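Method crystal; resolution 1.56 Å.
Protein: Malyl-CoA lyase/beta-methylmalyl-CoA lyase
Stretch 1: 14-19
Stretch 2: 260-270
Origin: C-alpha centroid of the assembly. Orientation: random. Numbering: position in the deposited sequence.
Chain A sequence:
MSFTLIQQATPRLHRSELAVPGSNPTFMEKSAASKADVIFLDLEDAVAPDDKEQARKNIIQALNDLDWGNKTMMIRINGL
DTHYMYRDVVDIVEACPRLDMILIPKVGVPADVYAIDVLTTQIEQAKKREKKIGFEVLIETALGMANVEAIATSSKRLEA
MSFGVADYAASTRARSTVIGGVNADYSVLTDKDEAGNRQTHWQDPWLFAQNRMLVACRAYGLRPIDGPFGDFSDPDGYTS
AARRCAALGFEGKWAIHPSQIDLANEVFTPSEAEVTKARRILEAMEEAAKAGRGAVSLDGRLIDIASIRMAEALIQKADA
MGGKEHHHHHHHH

Stretch 1 (14-19) HRSELA
Stretch 2 (260-270) QIDLANEVFTP

Residues 16-19 form an extended strand (phi/psi of Ser 16 -130/134°) that runs nearly antiparallel to the helix containing residues 261-267, with 160° between their N-to-C directions and a closest axial approach of 8.1 Å. The register sets Arg 15 CA 5.3 Å from Phe 268 CA and Ser 16 CA 5.4 Å from Ala 264 CA; 410 Å² is buried in total.

Two polar contacts anchor the pair. Ser 16 (chi1 p) donates from OG to Asn 265 OD1 at 2.6 Å; the Asn 265 side chain (chi1 m, chi2 -16°) leaves CA sideways, but its end comes nearer the strand. Arg 15 (m, t, m, chi4 164°) runs crosswise to the helix so that NH1 donates to Thr 269 OG1 at 3.3 Å, near the guanidinium plane, while Asn 265 OD1 lies over one guanidinium face. Thr 269 (chi1 m) in turn donates from OG1 to Asn 265 O at 2.6 Å.

The small Ala 264 side chain points at the strand and allows close approach, its CB 3.5 Å from Arg 15 O. Arg 15 CB meets Phe 268 CB at 3.8 Å, although the Phe 268 ring (chi1 m, chi2 -79°) leads away. Farther along, Leu 18 CD1 (t, p) touches Ile 261 CD1 (m, t) at 4.1 Å, an apolar contact between buried side chains.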

# COMPACT_ATOMS: atom_id res chain seq x y z
N HIS A 14 24.62 23.06 -7.49
CA HIS A 14 23.39 23.27 -8.24
C HIS A 14 22.69 24.57 -7.82
O HIS A 14 21.49 24.60 -7.54
CB HIS A 14 22.51 22.04 -8.00
CG HIS A 14 21.40 21.86 -8.96
ND1 HIS A 14 20.83 20.62 -9.19
CD2 HIS A 14 20.73 22.73 -9.74
CE1 HIS A 14 19.89 20.75 -10.10
NE2 HIS A 14 19.80 22.02 -10.42
N ARG A 15 23.43 25.67 -7.77
CA ARG A 15 22.86 26.96 -7.39
C ARG A 15 21.97 27.59 -8.47
O ARG A 15 20.96 28.25 -8.18
CB ARG A 15 23.97 27.94 -7.02
CG ARG A 15 24.87 27.51 -5.88
CD ARG A 15 26.12 28.33 -5.82
NE ARG A 15 26.88 28.26 -7.05
CZ ARG A 15 27.85 29.11 -7.38
NH1 ARG A 15 28.22 30.11 -6.58
NH2 ARG A 15 28.47 28.97 -8.53
N SER A 16 22.42 27.43 -9.71
CA SER A 16 21.82 28.02 -10.88
C SER A 16 21.61 26.97 -11.93
O SER A 16 22.50 26.13 -12.19
CB SER A 16 22.72 29.15 -11.42
OG SER A 16 24.05 28.72 -11.63
N GLU A 17 20.40 26.99 -12.53
CA GLU A 17 20.04 26.00 -13.57
C GLU A 17 19.52 26.77 -14.75
O GLU A 17 18.39 27.31 -14.71
CB GLU A 17 19.02 25.03 -12.99
CG GLU A 17 18.47 24.01 -13.97
CD GLU A 17 17.63 22.90 -13.32
OE1 GLU A 17 16.95 22.12 -14.06
OE2 GLU A 17 17.68 22.81 -12.06
N LEU A 18 20.33 26.83 -15.82
CA LEU A 18 19.99 27.65 -16.99
C LEU A 18 19.29 26.79 -18.03
O LEU A 18 19.82 25.75 -18.44
CB LEU A 18 21.27 28.24 -17.58
CG LEU A 18 21.14 29.04 -18.86
CD1 LEU A 18 20.44 30.35 -18.56
CD2 LEU A 18 22.49 29.31 -19.47
N ALA A 19 18.14 27.28 -18.49
CA ALA A 19 17.36 26.68 -19.54
C ALA A 19 17.75 27.25 -20.88
O ALA A 19 17.72 28.47 -21.06
CB ALA A 19 15.90 26.99 -19.31
N GLN A 260 19.77 36.30 -14.54
CA GLN A 260 19.38 35.56 -13.35
C GLN A 260 20.46 34.62 -12.81
O GLN A 260 20.41 34.22 -11.65
CB GLN A 260 18.09 34.82 -13.59
CG GLN A 260 16.92 35.73 -13.81
CD GLN A 260 15.67 35.02 -14.22
OE1 GLN A 260 15.69 33.87 -14.70
NE2 GLN A 260 14.55 35.71 -14.10
N ILE A 261 21.46 34.32 -13.62
CA ILE A 261 22.53 33.41 -13.22
C ILE A 261 23.30 33.91 -12.02
O ILE A 261 23.47 33.17 -11.04
CB ILE A 261 23.49 33.12 -14.39
CG1 ILE A 261 22.76 32.41 -15.54
CG2 ILE A 261 24.66 32.27 -13.94
CD1 ILE A 261 23.55 32.35 -16.84
N ASP A 262 23.76 35.18 -12.06
CA ASP A 262 24.56 35.71 -10.96
C ASP A 262 23.68 35.84 -9.70
O ASP A 262 24.16 35.66 -8.57
CB ASP A 262 25.15 37.08 -11.32
CG ASP A 262 26.34 36.98 -12.27
OD1 ASP A 262 26.86 35.87 -12.54
OD2 ASP A 262 26.74 38.03 -12.78
N LEU A 263 22.40 36.15 -9.90
CA LEU A 263 21.49 36.34 -8.77
C LEU A 263 21.31 35.01 -8.01
O LEU A 263 21.43 34.97 -6.79
CB LEU A 263 20.13 36.93 -9.16
CG LEU A 263 20.11 38.25 -9.89
CD1 LEU A 263 18.72 38.61 -10.30
CD2 LEU A 263 20.71 39.32 -9.01
N ALA A 264 21.11 33.91 -8.76
CA ALA A 264 20.97 32.57 -8.15
C ALA A 264 22.28 32.14 -7.53
O ALA A 264 22.30 31.62 -6.38
CB ALA A 264 20.50 31.55 -9.17
N ASN A 265 23.39 32.35 -8.26
CA ASN A 265 24.65 31.95 -7.66
C ASN A 265 24.93 32.62 -6.34
O ASN A 265 25.48 31.99 -5.41
CB ASN A 265 25.78 32.17 -8.63
CG ASN A 265 25.82 31.11 -9.76
OD1 ASN A 265 25.20 30.06 -9.67
ND2 ASN A 265 26.53 31.41 -10.83
N GLU A 266 24.61 33.91 -6.25
CA GLU A 266 24.89 34.63 -5.00
C GLU A 266 23.99 34.13 -3.85
O GLU A 266 24.47 33.90 -2.74
CB GLU A 266 24.64 36.13 -5.19
CG GLU A 266 24.85 36.93 -3.89
CD GLU A 266 25.23 38.40 -4.12
OE1 GLU A 266 24.48 39.11 -4.84
OE2 GLU A 266 26.29 38.84 -3.58
N VAL A 267 22.68 33.96 -4.13
CA VAL A 267 21.76 33.61 -3.06
C VAL A 267 22.05 32.22 -2.51
O VAL A 267 22.02 32.04 -1.27
CB VAL A 267 20.31 33.69 -3.56
CG1 VAL A 267 19.35 32.99 -2.61
CG2 VAL A 267 19.91 35.14 -3.75
N PHE A 268 22.34 31.25 -3.39
CA PHE A 268 22.44 29.85 -2.99
C PHE A 268 23.86 29.38 -2.64
O PHE A 268 24.08 28.20 -2.37
CB PHE A 268 21.80 28.94 -4.05
CG PHE A 268 20.32 29.15 -4.20
CD1 PHE A 268 19.44 28.58 -3.29
CD2 PHE A 268 19.81 29.94 -5.18
CE1 PHE A 268 18.08 28.78 -3.43
CE2 PHE A 268 18.45 30.14 -5.32
CZ PHE A 268 17.57 29.59 -4.41
N THR A 269 24.83 30.31 -2.65
CA THR A 269 26.12 30.02 -2.04
C THR A 269 25.88 29.73 -0.53
O THR A 269 25.27 30.53 0.15
CB THR A 269 27.02 31.21 -2.28
OG1 THR A 269 27.31 31.27 -3.68
CG2 THR A 269 28.36 31.04 -1.53
N PRO A 270 26.41 28.62 0.00
CA PRO A 270 26.24 28.39 1.46
C PRO A 270 26.99 29.43 2.30
O PRO A 270 28.00 29.96 1.83
CB PRO A 270 26.80 26.98 1.69
CG PRO A 270 27.62 26.68 0.49
CD PRO A 270 27.10 27.50 -0.65